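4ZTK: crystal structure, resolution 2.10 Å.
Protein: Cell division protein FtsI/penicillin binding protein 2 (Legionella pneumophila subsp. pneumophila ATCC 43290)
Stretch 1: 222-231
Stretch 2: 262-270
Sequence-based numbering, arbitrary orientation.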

# COMPACT_ATOMS: atom_id res chain seq x y z
N ILE A 222 -0.41 -10.98 10.43
CA ILE A 222 -0.48 -10.07 9.30
C ILE A 222 0.89 -9.92 8.65
O ILE A 222 1.03 -9.99 7.42
CB ILE A 222 -1.01 -8.69 9.71
CG1 ILE A 222 -2.48 -8.78 10.13
CG2 ILE A 222 -0.84 -7.69 8.57
CD1 ILE A 222 -3.41 -9.34 9.05
N ASN A 223 1.92 -9.74 9.47
CA ASN A 223 3.28 -9.63 8.96
C ASN A 223 3.68 -10.89 8.19
O ASN A 223 4.29 -10.81 7.12
CB ASN A 223 4.26 -9.34 10.09
CG ASN A 223 5.69 -9.20 9.60
OD1 ASN A 223 6.04 -8.21 8.95
ND2 ASN A 223 6.51 -10.19 9.90
N HIS A 224 3.34 -12.06 8.74
CA HIS A 224 3.61 -13.32 8.06
C HIS A 224 2.91 -13.38 6.71
O HIS A 224 3.48 -13.82 5.71
CB HIS A 224 3.17 -14.50 8.94
CG HIS A 224 3.43 -15.84 8.32
ND1 HIS A 224 4.69 -16.39 8.25
CD2 HIS A 224 2.58 -16.74 7.76
CE1 HIS A 224 4.61 -17.58 7.67
NE2 HIS A 224 3.34 -17.81 7.36
N MSE A 225 1.66 -12.91 6.68
CA MSE A 225 0.89 -12.88 5.44
C MSE A 225 1.49 -11.94 4.41
O MSE A 225 1.49 -12.24 3.22
CB MSE A 225 -0.57 -12.49 5.73
CG MSE A 225 -1.37 -13.57 6.44
SE MSE A 225 -3.26 -13.10 6.61
CE MSE A 225 -3.89 -14.74 7.47
N LEU A 226 2.00 -10.81 4.87
CA LEU A 226 2.63 -9.85 3.97
C LEU A 226 3.99 -10.32 3.45
O LEU A 226 4.36 -10.01 2.32
CB LEU A 226 2.77 -8.49 4.65
CG LEU A 226 1.46 -7.72 4.77
CD1 LEU A 226 1.68 -6.42 5.53
CD2 LEU A 226 0.90 -7.45 3.38
N GLU A 227 4.73 -11.06 4.27
CA GLU A 227 5.98 -11.68 3.82
C GLU A 227 5.69 -12.75 2.78
O GLU A 227 6.40 -12.88 1.78
CB GLU A 227 6.73 -12.31 4.99
CG GLU A 227 7.46 -11.34 5.88
CD GLU A 227 8.38 -12.04 6.87
OE1 GLU A 227 8.25 -11.79 8.09
OE2 GLU A 227 9.23 -12.84 6.43
N ASN A 228 4.65 -13.53 3.05
CA ASN A 228 4.24 -14.60 2.15
C ASN A 228 3.69 -14.06 0.84
O ASN A 228 3.85 -14.68 -0.21
CB ASN A 228 3.21 -15.50 2.83
CG ASN A 228 2.88 -16.71 2.01
OD1 ASN A 228 3.74 -17.55 1.75
ND2 ASN A 228 1.62 -16.83 1.60
N ALA A 229 3.02 -12.91 0.91
CA ALA A 229 2.52 -12.25 -0.29
C ALA A 229 3.66 -11.84 -1.23
O ALA A 229 3.47 -11.71 -2.44
CB ALA A 229 1.70 -11.02 0.08
N VAL A 230 4.85 -11.64 -0.67
CA VAL A 230 6.01 -11.27 -1.46
C VAL A 230 6.78 -12.50 -1.96
O VAL A 230 7.05 -12.63 -3.14
CB VAL A 230 6.96 -10.32 -0.70
CG1 VAL A 230 8.29 -10.16 -1.46
CG2 VAL A 230 6.30 -8.96 -0.48
N THR A 231 7.12 -13.41 -1.05
CA THR A 231 7.91 -14.58 -1.45
C THR A 231 7.10 -15.55 -2.31
O THR A 231 7.64 -16.22 -3.19
CB THR A 231 8.48 -15.33 -0.24
OG1 THR A 231 7.45 -16.07 0.41
CG2 THR A 231 9.09 -14.35 0.75
N LEU A 262 0.28 -0.05 -7.79
CA LEU A 262 0.70 0.28 -6.43
C LEU A 262 1.47 -0.85 -5.77
O LEU A 262 1.19 -2.02 -6.01
CB LEU A 262 -0.52 0.59 -5.55
CG LEU A 262 -1.50 1.70 -5.94
CD1 LEU A 262 -2.51 1.19 -6.96
CD2 LEU A 262 -2.20 2.23 -4.70
N PHE A 263 2.42 -0.49 -4.91
CA PHE A 263 3.02 -1.45 -4.00
C PHE A 263 3.39 -0.78 -2.70
O PHE A 263 4.10 0.22 -2.68
CB PHE A 263 4.24 -2.14 -4.62
CG PHE A 263 4.72 -3.34 -3.83
CD1 PHE A 263 4.04 -4.54 -3.91
CD2 PHE A 263 5.84 -3.25 -3.02
CE1 PHE A 263 4.48 -5.65 -3.19
CE2 PHE A 263 6.28 -4.36 -2.30
CZ PHE A 263 5.60 -5.55 -2.39
N ALA A 264 2.89 -1.33 -1.60
CA ALA A 264 3.12 -0.77 -0.28
C ALA A 264 3.74 -1.84 0.59
O ALA A 264 3.31 -2.99 0.57
CB ALA A 264 1.80 -0.30 0.33
N GLY A 265 4.75 -1.47 1.37
CA GLY A 265 5.40 -2.44 2.22
C GLY A 265 6.42 -1.86 3.17
O GLY A 265 6.52 -0.64 3.33
N TYR A 266 7.19 -2.73 3.81
CA TYR A 266 8.19 -2.31 4.77
C TYR A 266 9.30 -3.34 4.88
O TYR A 266 9.10 -4.52 4.55
CB TYR A 266 7.55 -2.00 6.13
CG TYR A 266 6.73 -3.14 6.70
CD1 TYR A 266 7.33 -4.17 7.41
CD2 TYR A 266 5.35 -3.17 6.53
CE1 TYR A 266 6.58 -5.20 7.94
CE2 TYR A 266 4.59 -4.20 7.06
CZ TYR A 266 5.21 -5.22 7.76
OH TYR A 266 4.48 -6.25 8.29
N VAL A 267 10.47 -2.91 5.34
CA VAL A 267 11.68 -3.73 5.25
C VAL A 267 12.71 -3.27 6.29
O VAL A 267 12.82 -2.07 6.56
CB VAL A 267 12.28 -3.65 3.82
CG1 VAL A 267 12.77 -2.24 3.51
CG2 VAL A 267 13.41 -4.64 3.64
N PRO A 268 13.42 -4.22 6.93
CA PRO A 268 13.21 -5.68 6.91
C PRO A 268 11.92 -6.01 7.65
O PRO A 268 11.58 -5.29 8.58
CB PRO A 268 14.42 -6.22 7.69
CG PRO A 268 15.44 -5.12 7.65
CD PRO A 268 14.63 -3.85 7.68
N ALA A 269 11.22 -7.06 7.25
CA ALA A 269 9.92 -7.37 7.85
C ALA A 269 10.01 -7.65 9.35
O ALA A 269 9.14 -7.23 10.11
CB ALA A 269 9.27 -8.53 7.13
N ASP A 270 11.07 -8.34 9.75
CA ASP A 270 11.24 -8.77 11.14
C ASP A 270 11.55 -7.62 12.10
O ASP A 270 11.28 -7.72 13.30
CB ASP A 270 12.33 -9.84 11.23
CG ASP A 270 13.63 -9.42 10.56
OD1 ASP A 270 14.71 -9.70 11.12
OD2 ASP A 270 13.56 -8.82 9.47

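A helix that packs across a strand meets it along one stripe of its surface, and the residues of that stripe recur at intervals of three or four. The contact between helix 222-231 and strand 262-267, with the loop that follows, illustrates the principle on a small scale. The two axes come no nearer than 10.2 Å and their directions differ by 114°, and the segments touch mainly through side chains, burying 275 Å² in total.

Asn223 opens the stripe and supplies its one hydrogen bond across the contact. With chi1 at t, its side chain reaches the end of Tyr266, whose OH donates to Asn223 OD1 over a short 2.6 Å. The acceptor lies near the plane of the tyrosine ring, at its edge, as suits a phenolic donor. Asn223 OD1 also sits 3.5 Å from Ala269 O, but both are acceptors, and this proximity is packing without a hydrogen bond.

His224 points away and Met225, present as selenomethionine, is out of reach. One turn on from Asn223, Leu226 directs its CB toward the strand and lays CD1 4.0 Å from Tyr266 CE2, an apolar contact beside the polar one. Tyr266 thus serves two neighbours: its hydroxyl donates to Asn223 OD1, and both the hydroxyl and the ring carbon CE2 lie against Leu226 CD1.

Glu227 starts out sideways, yet its end comes nearer, bringing OE1 to 3.5 Å from Ala269 CB. That small methyl, directed toward the helix, also lies 3.7 Å from Asn223 OD1, so it fits beside two polar side chains one helical turn apart.

Asn228 makes no contact, and Ala229, although directed toward the strand, makes none either. Val230 closes the stripe: its CG2 meets Phe263 CZ at 4.0 Å, at the edge of the ring. Polar and apolar residues thus alternate along the stripe, which ends in an apolar contact.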